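Local coordinates for periplasmic binding protein/LacI transcriptional regulator (Burkholderia multivorans, PDB 4YLE) that probably captures a simple sugar in the periplasm and delivers it to an ABC transporter, as a solute-binding protein of the LacI-like periplasmic binding family, at residues T78-I89 against L98-V109; N146-L157 against K250-N258. All coordinates share one frame; numbering follows the deposited sequence.

Contact 1 (T78-I89 against L98-V109); sequences TANQIRIVEQMI and LAPADSKALVPV
Gln81, Val85 and the residues around them pack one face of helix 78-89 against the loop that leaves strand 95-98 and the first turn of helix 107-115, a helix-on-loop contact in the N-terminal lobe. Its polar part is a primary amide spanning loop backbone. Gln81 OE1 accepts from Ala101 N at 2.7 Å, a fairly straight bond (157° at the hydrogen) with the donor somewhat out of the carbonyl plane, while Gln81 NE2 gives a hydrogen to Ala99 O at 2.8 Å. Two bonds of opposite sense fix the rotation of the amide, and a further one from Gln81 NE2 to Met39 O brings in the end of strand 34-39. CG stands anti to the backbone N (chi1 -163°) and the chain runs on extended, which carries the amide across to the loop. Leu106 crosses this chain at about a right angle, its CG 3.4 Å from Gln81 OE1.

Toward the start of the helix, the Thr78 methyl CG2 meets Leu106 CD2 at 3.7 Å, while its hydroxyl shares a water with Ala101 O. Asp102 OD1 meanwhile accepts from the backbone N-H groups of Lys104 and Ala105, an Asx turn that shapes the loop.

Further along, Val109 is a knob among Ile82, Val85, Glu86 and Ile89. Its CG2 comes 3.5 Å from Glu86 CG and 3.7 Å from Val85 CG1. Such packing of consecutive helices beside the parallel strands of the sheet, with a loop leaving a strand's C-terminal end, is characteristic of the Rossmann-like lobes of periplasmic binding proteins; here the side chain of Ala99 lies about 7 Å from the unknown ligand.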
loop_
_atom_site.group_PDB
_atom_site.type_symbol
_atom_site.label_atom_id
_atom_site.label_comp_id
_atom_site.label_asym_id
_atom_site.label_seq_id
_atom_site.Cartn_x
_atom_site.Cartn_y
_atom_site.Cartn_z
ATOM N N THR A 78 13.526 -4.526 1.202
ATOM C CA THR A 78 13.317 -4.909 2.596
ATOM C C THR A 78 14.585 -4.726 3.430
ATOM O O THR A 78 14.532 -4.191 4.547
ATOM C CB THR A 78 12.841 -6.376 2.683
ATOM O OG1 THR A 78 11.613 -6.513 1.953
ATOM C CG2 THR A 78 12.606 -6.799 4.114
ATOM N N ALA A 79 15.725 -5.181 2.903
ATOM C CA ALA A 79 16.984 -5.123 3.667
ATOM C C ALA A 79 17.277 -3.698 4.181
ATOM O O ALA A 79 17.582 -3.481 5.373
ATOM C CB ALA A 79 18.156 -5.632 2.806
ATOM N N ASN A 80 17.171 -2.730 3.276
ATOM C CA ASN A 80 17.418 -1.350 3.630
ATOM C C ASN A 80 16.352 -0.783 4.563
ATOM O O ASN A 80 16.637 0.092 5.376
ATOM C CB ASN A 80 17.494 -0.460 2.396
ATOM C CG ASN A 80 18.125 0.883 2.710
ATOM O OD1 ASN A 80 19.120 0.949 3.443
ATOM N ND2 ASN A 80 17.549 1.955 2.193
ATOM N N GLN A 81 15.111 -1.225 4.420
ATOM C CA GLN A 81 14.095 -0.708 5.322
ATOM C C GLN A 81 14.461 -1.155 6.721
ATOM O O GLN A 81 14.376 -0.373 7.655
ATOM C CB GLN A 81 12.700 -1.183 4.962
ATOM C CG GLN A 81 11.625 -0.320 5.653
ATOM C CD GLN A 81 10.229 -0.763 5.337
ATOM O OE1 GLN A 81 9.888 -1.921 5.537
ATOM N NE2 GLN A 81 9.395 0.162 4.847
ATOM N N ILE A 82 14.915 -2.401 6.853
ATOM C CA ILE A 82 15.309 -2.912 8.164
ATOM C C ILE A 82 16.448 -2.063 8.700
ATOM O O ILE A 82 16.473 -1.733 9.890
ATOM C CB ILE A 82 15.707 -4.408 8.102
ATOM C CG1 ILE A 82 14.449 -5.253 7.862
ATOM C CG2 ILE A 82 16.396 -4.860 9.403
ATOM C CD1 ILE A 82 14.687 -6.716 7.575
ATOM N N ARG A 83 17.378 -1.687 7.823
ATOM C CA ARG A 83 18.515 -0.878 8.237
ATOM C C ARG A 83 18.049 0.473 8.758
ATOM O O ARG A 83 18.569 0.975 9.752
ATOM C CB ARG A 83 19.506 -0.701 7.086
ATOM C CG ARG A 83 20.370 -1.939 6.849
ATOM C CD ARG A 83 21.612 -1.617 6.036
ATOM N NE ARG A 83 21.285 -1.013 4.745
ATOM C CZ ARG A 83 21.028 -1.693 3.628
ATOM N NH1 ARG A 83 21.047 -3.018 3.616
ATOM N NH2 ARG A 83 20.738 -1.036 2.508
ATOM N N ILE A 84 17.050 1.050 8.093
ATOM C CA ILE A 84 16.534 2.337 8.505
ATOM C C ILE A 84 15.966 2.244 9.916
ATOM O O ILE A 84 16.245 3.099 10.760
ATOM C CB ILE A 84 15.484 2.824 7.521
ATOM C CG1 ILE A 84 16.187 3.219 6.224
ATOM C CG2 ILE A 84 14.734 4.025 8.071
ATOM C CD1 ILE A 84 15.290 3.390 5.050
ATOM N N VAL A 85 15.185 1.204 10.183
ATOM C CA VAL A 85 14.592 1.048 11.504
ATOM C C VAL A 85 15.700 0.877 12.553
ATOM O O VAL A 85 15.650 1.510 13.606
ATOM C CB VAL A 85 13.606 -0.125 11.553
ATOM C CG1 VAL A 85 12.975 -0.244 12.939
ATOM C CG2 VAL A 85 12.496 0.073 10.493
ATOM N N GLU A 86 16.714 0.065 12.262
ATOM C CA GLU A 86 17.842 -0.084 13.196
ATOM C C GLU A 86 18.520 1.258 13.478
ATOM O O GLU A 86 18.864 1.562 14.621
ATOM C CB GLU A 86 18.849 -1.108 12.655
ATOM C CG GLU A 86 18.218 -2.491 12.599
ATOM C CD GLU A 86 19.200 -3.629 12.409
ATOM O OE1 GLU A 86 20.042 -3.559 11.481
ATOM O OE2 GLU A 86 19.099 -4.609 13.183
ATOM N N GLN A 87 18.652 2.085 12.443
ATOM C CA GLN A 87 19.253 3.412 12.581
ATOM C C GLN A 87 18.344 4.331 13.413
ATOM O O GLN A 87 18.819 5.226 14.115
ATOM C CB GLN A 87 19.521 3.981 11.185
ATOM C CG GLN A 87 19.825 5.472 11.089
ATOM C CD GLN A 87 19.662 5.985 9.654
ATOM O OE1 GLN A 87 19.846 5.234 8.684
ATOM N NE2 GLN A 87 19.290 7.258 9.514
HETATM N N MSE A 88 17.035 4.105 13.336
HETATM C CA MSE A 88 16.093 4.857 14.160
HETATM C C MSE A 88 16.208 4.427 15.626
HETATM O O MSE A 88 15.978 5.226 16.530
HETATM C CB MSE A 88 14.649 4.667 13.660
HETATM C CG MSE A 88 14.368 5.308 12.310
HETATM SE SE MSE A 88 14.792 7.225 12.199
HETATM C CE MSE A 88 16.489 7.161 11.211
ATOM N N ILE A 89 16.555 3.164 15.861
ATOM C CA ILE A 89 16.673 2.669 17.235
ATOM C C ILE A 89 17.919 3.255 17.897
ATOM O O ILE A 89 17.908 3.520 19.099
ATOM C CB ILE A 89 16.715 1.113 17.300
ATOM C CG1 ILE A 89 15.398 0.533 16.776
ATOM C CG2 ILE A 89 16.939 0.633 18.731
ATOM C CD1 ILE A 89 15.313 -0.974 16.690
ATOM N N LEU A 98 5.644 2.727 10.967
ATOM C CA LEU A 98 6.270 1.924 9.941
ATOM C C LEU A 98 5.239 1.409 8.935
ATOM O O LEU A 98 4.225 0.832 9.341
ATOM C CB LEU A 98 6.995 0.740 10.581
ATOM C CG LEU A 98 7.568 -0.316 9.629
ATOM C CD1 LEU A 98 8.706 0.255 8.808
ATOM C CD2 LEU A 98 8.007 -1.544 10.439
ATOM N N ALA A 99 5.513 1.636 7.639
ATOM C CA ALA A 99 4.802 0.985 6.507
ATOM C C ALA A 99 5.702 -0.119 5.948
ATOM O O ALA A 99 6.576 0.158 5.132
ATOM C CB ALA A 99 4.465 1.993 5.403
ATOM N N PRO A 100 5.522 -1.371 6.416
ATOM C CA PRO A 100 6.582 -2.366 6.180
ATOM C C PRO A 100 6.611 -2.920 4.760
ATOM O O PRO A 100 5.554 -3.158 4.160
ATOM C CB PRO A 100 6.254 -3.462 7.201
ATOM C CG PRO A 100 4.826 -3.320 7.493
ATOM C CD PRO A 100 4.491 -1.867 7.349
ATOM N N ALA A 101 7.816 -3.112 4.231
ATOM C CA ALA A 101 8.000 -3.596 2.860
ATOM C C ALA A 101 7.681 -5.087 2.730
ATOM O O ALA A 101 7.426 -5.584 1.615
ATOM C CB ALA A 101 9.421 -3.331 2.402
ATOM N N ASP A 102 7.722 -5.777 3.871
ATOM C CA ASP A 102 7.470 -7.216 3.987
ATOM C C ASP A 102 6.707 -7.452 5.288
ATOM O O ASP A 102 7.123 -6.953 6.322
ATOM C CB ASP A 102 8.793 -7.974 3.993
ATOM C CG ASP A 102 8.621 -9.472 3.899
ATOM O OD1 ASP A 102 7.881 -10.053 4.720
ATOM O OD2 ASP A 102 9.253 -10.078 3.006
ATOM N N SER A 103 5.590 -8.171 5.244
ATOM C CA SER A 103 4.741 -8.329 6.439
ATOM C C SER A 103 5.342 -9.255 7.516
ATOM O O SER A 103 4.940 -9.218 8.678
ATOM C CB SER A 103 3.375 -8.854 6.018
ATOM O OG SER A 103 2.639 -7.804 5.385
ATOM N N LYS A 104 6.280 -10.096 7.107
ATOM C CA LYS A 104 6.975 -10.968 8.067
ATOM C C LYS A 104 8.381 -10.494 8.424
ATOM O O LYS A 104 8.819 -10.582 9.589
ATOM C CB LYS A 104 7.068 -12.393 7.511
ATOM C CG LYS A 104 5.735 -13.096 7.384
ATOM C CD LYS A 104 5.935 -14.599 7.209
ATOM C CE LYS A 104 4.847 -15.255 6.390
ATOM N NZ LYS A 104 4.942 -14.866 4.952
ATOM N N ALA A 105 9.103 -10.021 7.417
ATOM C CA ALA A 105 10.534 -9.800 7.561
ATOM C C ALA A 105 10.878 -8.602 8.436
ATOM O O ALA A 105 11.979 -8.529 8.969
ATOM C CB ALA A 105 11.170 -9.638 6.201
ATOM N N LEU A 106 9.954 -7.644 8.555
ATOM C CA LEU A 106 10.202 -6.486 9.398
ATOM C C LEU A 106 9.898 -6.769 10.871
ATOM O O LEU A 106 10.156 -5.923 11.713
ATOM C CB LEU A 106 9.371 -5.273 8.920
ATOM C CG LEU A 106 10.063 -4.322 7.932
ATOM C CD1 LEU A 106 11.195 -3.552 8.594
ATOM C CD2 LEU A 106 10.601 -5.091 6.736
ATOM N N VAL A 107 9.362 -7.940 11.205
ATOM C CA VAL A 107 8.911 -8.136 12.584
ATOM C C VAL A 107 10.073 -8.180 13.567
ATOM O O VAL A 107 9.955 -7.638 14.666
ATOM C CB VAL A 107 8.060 -9.404 12.742
ATOM C CG1 VAL A 107 7.707 -9.650 14.222
ATOM C CG2 VAL A 107 6.789 -9.267 11.919
ATOM N N PRO A 108 11.196 -8.821 13.197
ATOM C CA PRO A 108 12.288 -8.883 14.188
ATOM C C PRO A 108 12.794 -7.508 14.655
ATOM O O PRO A 108 13.052 -7.303 15.852
ATOM C CB PRO A 108 13.386 -9.653 13.441
ATOM C CG PRO A 108 12.631 -10.555 12.527
ATOM C CD PRO A 108 11.472 -9.687 12.033
ATOM N N VAL A 109 12.917 -6.565 13.729
ATOM C CA VAL A 109 13.477 -5.278 14.086
ATOM C C VAL A 109 12.415 -4.446 14.821
ATOM O O VAL A 109 12.748 -3.606 15.658
ATOM C CB VAL A 109 14.027 -4.528 12.845
ATOM C CG1 VAL A 109 12.893 -4.080 11.913
ATOM C CG2 VAL A 109 14.890 -3.339 13.276
HETATM O O HOH W 1 9.535 -6.178 -0.235
HETATM O O HOH W 2 10.908 -8.985 1.518
#

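Contact 2 (N146-L157 against K250-N258); sequences NRKGARKVGDYL and KVYVVGYDN
Asn146 brings its amide oxygen to the phenol of Tyr256 at the start of a helix that runs nearly antiparallel (163°) to strand 252-254, their axes 9.6 Å apart. Asn146 OD1 lies 3.0 Å from Tyr256 OH, with amide and ring planes turned 50° from each other; the hydrogen bond this oxygen accepts comes from Arg182 NE, on helix 177-193. One turn on, Gly149 lets the phenol come down onto the helix backbone, with Gly149 CA 3.6 Å from Tyr256 OH. The ring is edge-on here: Gly149 C lies in its plane, and Ala150 N approaches the same edge at Tyr256 CE1, 3.6 Å away. A first torsion of -157° swings the Tyr256 ring away from its own backbone N and toward the helix.

Val153 then sets its CG1 methyl against Val254 CB at 3.5 Å, a close fit for two carbons, and the two side chains run alongside each other, pointing opposite ways. The methyl also lies 3.7 Å from Gly255 O, a buried carbonyl for which the model offers no hydrogen-bond donor. Last comes Leu157, whose CD1 touches Tyr252 CB at 3.6 Å; its side chain also reaches Ala226 and Leu228 of the adjoining strand 226-229.

The chemistry thus grades from polar to apolar along the helix. The polar end borders the place where the unknown ligand is bound: the side chain of Tyr256 lies about 5 Å from it, and the neighbouring Asp257 hydrogen-bonds it. The valine and leucine end implies ordinary hydrophobic burial of helix against sheet.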
loop_
_atom_site.group_PDB
_atom_site.type_symbol
_atom_site.label_atom_id
_atom_site.label_comp_id
_atom_site.label_asym_id
_atom_site.label_seq_id
_atom_site.Cartn_x
_atom_site.Cartn_y
_atom_site.Cartn_z
ATOM N N ASN A 146 -8.112 -3.597 2.719
ATOM C CA ASN A 146 -7.793 -3.619 1.307
ATOM C C ASN A 146 -8.671 -4.588 0.512
ATOM O O ASN A 146 -8.690 -4.524 -0.701
ATOM C CB ASN A 146 -6.314 -3.964 1.094
ATOM C CG ASN A 146 -5.414 -2.769 1.336
ATOM O OD1 ASN A 146 -5.440 -1.812 0.561
ATOM N ND2 ASN A 146 -4.656 -2.788 2.420
ATOM N N ARG A 147 -9.350 -5.507 1.188
ATOM C CA ARG A 147 -10.220 -6.448 0.469
ATOM C C ARG A 147 -11.484 -5.694 0.071
ATOM O O ARG A 147 -11.892 -5.713 -1.080
ATOM C CB ARG A 147 -10.520 -7.672 1.324
ATOM C CG ARG A 147 -11.258 -8.795 0.604
ATOM C CD ARG A 147 -11.371 -10.075 1.432
ATOM N NE ARG A 147 -11.844 -11.165 0.576
ATOM C CZ ARG A 147 -11.673 -12.460 0.808
ATOM N NH1 ARG A 147 -11.054 -12.888 1.902
ATOM N NH2 ARG A 147 -12.146 -13.337 -0.070
ATOM N N LYS A 148 -12.065 -4.967 1.023
ATOM C CA LYS A 148 -13.202 -4.102 0.694
ATOM C C LYS A 148 -12.836 -3.026 -0.315
ATOM O O LYS A 148 -13.641 -2.699 -1.181
ATOM C CB LYS A 148 -13.755 -3.433 1.956
ATOM C CG LYS A 148 -14.427 -4.373 2.932
ATOM C CD LYS A 148 -14.891 -3.618 4.161
ATOM C CE LYS A 148 -15.592 -4.553 5.173
ATOM N NZ LYS A 148 -16.038 -3.850 6.418
ATOM N N GLY A 149 -11.630 -2.443 -0.185
ATOM C CA GLY A 149 -11.180 -1.418 -1.098
ATOM C C GLY A 149 -11.094 -1.936 -2.527
ATOM O O GLY A 149 -11.706 -1.361 -3.425
ATOM N N ALA A 150 -10.372 -3.036 -2.721
ATOM C CA ALA A 150 -10.233 -3.649 -4.039
ATOM C C ALA A 150 -11.594 -4.091 -4.572
ATOM O O ALA A 150 -11.833 -4.011 -5.752
ATOM C CB ALA A 150 -9.262 -4.829 -3.979
ATOM N N ARG A 151 -12.484 -4.530 -3.685
ATOM C CA ARG A 151 -13.832 -4.963 -4.093
ATOM C C ARG A 151 -14.603 -3.808 -4.700
ATOM O O ARG A 151 -15.320 -4.000 -5.683
ATOM C CB ARG A 151 -14.602 -5.530 -2.908
ATOM C CG ARG A 151 -16.074 -5.984 -3.205
ATOM C CD ARG A 151 -16.136 -7.149 -4.158
ATOM N NE ARG A 151 -17.521 -7.452 -4.550
ATOM C CZ ARG A 151 -18.317 -8.312 -3.919
ATOM N NH1 ARG A 151 -17.881 -8.996 -2.867
ATOM N NH2 ARG A 151 -19.556 -8.497 -4.350
ATOM N N LYS A 152 -14.479 -2.611 -4.118
ATOM C CA LYS A 152 -15.104 -1.428 -4.722
ATOM C C LYS A 152 -14.643 -1.219 -6.170
ATOM O O LYS A 152 -15.454 -0.952 -7.053
ATOM C CB LYS A 152 -14.781 -0.166 -3.925
ATOM C CG LYS A 152 -15.492 -0.054 -2.596
ATOM C CD LYS A 152 -15.149 1.268 -1.931
ATOM C CE LYS A 152 -16.019 1.490 -0.698
ATOM N NZ LYS A 152 -15.977 2.913 -0.223
ATOM N N VAL A 153 -13.325 -1.273 -6.391
ATOM C CA VAL A 153 -12.738 -1.059 -7.707
ATOM C C VAL A 153 -13.190 -2.174 -8.644
ATOM O O VAL A 153 -13.671 -1.908 -9.730
ATOM C CB VAL A 153 -11.220 -0.994 -7.627
ATOM C CG1 VAL A 153 -10.598 -0.834 -9.025
ATOM C CG2 VAL A 153 -10.824 0.181 -6.680
ATOM N N GLY A 154 -13.056 -3.414 -8.197
ATOM C CA GLY A 154 -13.517 -4.554 -8.970
ATOM C C GLY A 154 -14.993 -4.491 -9.358
ATOM O O GLY A 154 -15.366 -4.853 -10.501
ATOM N N ASP A 155 -15.845 -4.050 -8.429
ATOM C CA ASP A 155 -17.283 -3.930 -8.706
ATOM C C ASP A 155 -17.579 -2.939 -9.818
ATOM O O ASP A 155 -18.468 -3.179 -10.632
ATOM C CB ASP A 155 -18.062 -3.500 -7.445
ATOM C CG ASP A 155 -18.254 -4.633 -6.446
ATOM O OD1 ASP A 155 -18.061 -5.811 -6.814
ATOM O OD2 ASP A 155 -18.605 -4.330 -5.284
ATOM N N TYR A 156 -16.896 -1.805 -9.823
ATOM C CA TYR A 156 -17.105 -0.827 -10.880
ATOM C C TYR A 156 -16.737 -1.422 -12.244
ATOM O O TYR A 156 -17.493 -1.302 -13.213
ATOM C CB TYR A 156 -16.301 0.438 -10.604
ATOM C CG TYR A 156 -16.680 1.583 -11.515
ATOM C CD1 TYR A 156 -17.879 2.269 -11.351
ATOM C CD2 TYR A 156 -15.856 1.957 -12.542
ATOM C CE1 TYR A 156 -18.226 3.319 -12.196
ATOM C CE2 TYR A 156 -16.195 2.997 -13.390
ATOM C CZ TYR A 156 -17.368 3.676 -13.214
ATOM O OH TYR A 156 -17.704 4.708 -14.075
ATOM N N LEU A 157 -15.578 -2.069 -12.315
ATOM C CA LEU A 157 -15.183 -2.779 -13.519
ATOM C C LEU A 157 -16.205 -3.810 -13.945
ATOM O O LEU A 157 -16.526 -3.918 -15.131
ATOM C CB LEU A 157 -13.842 -3.466 -13.303
ATOM C CG LEU A 157 -13.330 -4.357 -14.441
ATOM C CD1 LEU A 157 -13.106 -3.585 -15.756
ATOM C CD2 LEU A 157 -12.030 -5.025 -13.970
ATOM N N LYS A 250 -9.943 -1.422 -25.673
ATOM C CA LYS A 250 -10.515 -2.765 -25.758
ATOM C C LYS A 250 -10.260 -3.600 -24.497
ATOM O O LYS A 250 -10.896 -4.637 -24.270
ATOM C CB LYS A 250 -9.946 -3.485 -26.965
ATOM C CG LYS A 250 -10.282 -2.792 -28.296
ATOM C CD LYS A 250 -9.726 -3.554 -29.478
ATOM C CE LYS A 250 -10.235 -2.989 -30.810
ATOM N NZ LYS A 250 -10.069 -1.506 -30.940
ATOM N N VAL A 251 -9.305 -3.155 -23.686
ATOM C CA VAL A 251 -8.929 -3.848 -22.458
ATOM C C VAL A 251 -8.951 -2.809 -21.358
ATOM O O VAL A 251 -8.272 -1.785 -21.463
ATOM C CB VAL A 251 -7.532 -4.500 -22.558
ATOM C CG1 VAL A 251 -7.095 -5.107 -21.202
ATOM C CG2 VAL A 251 -7.533 -5.561 -23.642
ATOM N N TYR A 252 -9.799 -3.028 -20.364
ATOM C CA TYR A 252 -9.901 -2.119 -19.243
ATOM C C TYR A 252 -8.731 -2.296 -18.292
ATOM O O TYR A 252 -8.225 -3.410 -18.109
ATOM C CB TYR A 252 -11.206 -2.338 -18.486
ATOM C CG TYR A 252 -12.437 -1.832 -19.212
ATOM C CD1 TYR A 252 -12.638 -0.475 -19.378
ATOM C CD2 TYR A 252 -13.401 -2.705 -19.686
ATOM C CE1 TYR A 252 -13.768 0.016 -20.008
ATOM C CE2 TYR A 252 -14.533 -2.224 -20.336
ATOM C CZ TYR A 252 -14.708 -0.860 -20.488
ATOM O OH TYR A 252 -15.828 -0.365 -21.134
ATOM N N VAL A 253 -8.323 -1.188 -17.682
ATOM C CA VAL A 253 -7.337 -1.210 -16.601
ATOM C C VAL A 253 -7.885 -0.505 -15.355
ATOM O O VAL A 253 -8.413 0.609 -15.454
ATOM C CB VAL A 253 -6.020 -0.518 -17.017
ATOM C CG1 VAL A 253 -5.041 -0.467 -15.873
ATOM C CG2 VAL A 253 -5.410 -1.194 -18.212
ATOM N N VAL A 254 -7.781 -1.166 -14.203
ATOM C CA VAL A 254 -8.048 -0.515 -12.927
ATOM C C VAL A 254 -6.821 -0.596 -12.051
ATOM O O VAL A 254 -6.024 -1.509 -12.178
ATOM C CB VAL A 254 -9.263 -1.103 -12.207
ATOM C CG1 VAL A 254 -10.548 -0.854 -13.047
ATOM C CG2 VAL A 254 -9.045 -2.588 -11.891
ATOM N N GLY A 255 -6.705 0.363 -11.130
ATOM C CA GLY A 255 -5.595 0.418 -10.203
ATOM C C GLY A 255 -6.067 0.704 -8.801
ATOM O O GLY A 255 -7.193 0.367 -8.429
ATOM N N TYR A 256 -5.172 1.305 -8.034
ATOM C CA TYR A 256 -5.384 1.549 -6.611
ATOM C C TYR A 256 -4.317 2.544 -6.172
ATOM O O TYR A 256 -3.140 2.281 -6.395
ATOM C CB TYR A 256 -5.241 0.236 -5.842
ATOM C CG TYR A 256 -5.909 0.131 -4.493
ATOM C CD1 TYR A 256 -7.156 -0.432 -4.388
ATOM C CD2 TYR A 256 -5.247 0.504 -3.331
ATOM C CE1 TYR A 256 -7.761 -0.599 -3.169
ATOM C CE2 TYR A 256 -5.871 0.316 -2.086
ATOM C CZ TYR A 256 -7.130 -0.223 -2.054
ATOM O OH TYR A 256 -7.706 -0.395 -0.822
ATOM N N ASP A 257 -4.737 3.641 -5.537
ATOM C CA ASP A 257 -3.894 4.671 -4.850
ATOM C C ASP A 257 -4.346 6.087 -5.178
ATOM O O ASP A 257 -4.116 7.010 -4.388
ATOM C CB ASP A 257 -2.382 4.607 -5.176
ATOM C CG ASP A 257 -1.666 3.439 -4.483
ATOM O OD1 ASP A 257 -2.254 2.840 -3.566
ATOM O OD2 ASP A 257 -0.528 3.113 -4.888
ATOM N N ASN A 258 -4.923 6.278 -6.360
ATOM C CA ASN A 258 -5.258 7.605 -6.856
ATOM C C ASN A 258 -4.068 8.580 -6.883
ATOM O O ASN A 258 -4.167 9.736 -6.414
ATOM C CB ASN A 258 -6.400 8.170 -6.027
ATOM C CG ASN A 258 -7.080 9.339 -6.681
ATOM O OD1 ASN A 258 -7.083 9.492 -7.909
ATOM N ND2 ASN A 258 -7.648 10.209 -5.852
#

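Along the chain, contact 1 is complete before contact 2 opens. Their centres lie 29 Å apart, on opposite sides of the chain's centre, and their nearest atoms stay about 9 Å from each other. Contact 1 belongs to the larger mixed sheet, through strand 95-98, and contact 2 to the four-stranded parallel sheet, where strand 252-254 lies at one margin. They share no strand or helix, yet both include residues that follow the C-terminal end of a strand and come near the unknown ligand. This is the general principle of two-lobed periplasmic binding proteins: similar alpha/beta lobes present such loops to a common cleft, where the ligand probably sits between them.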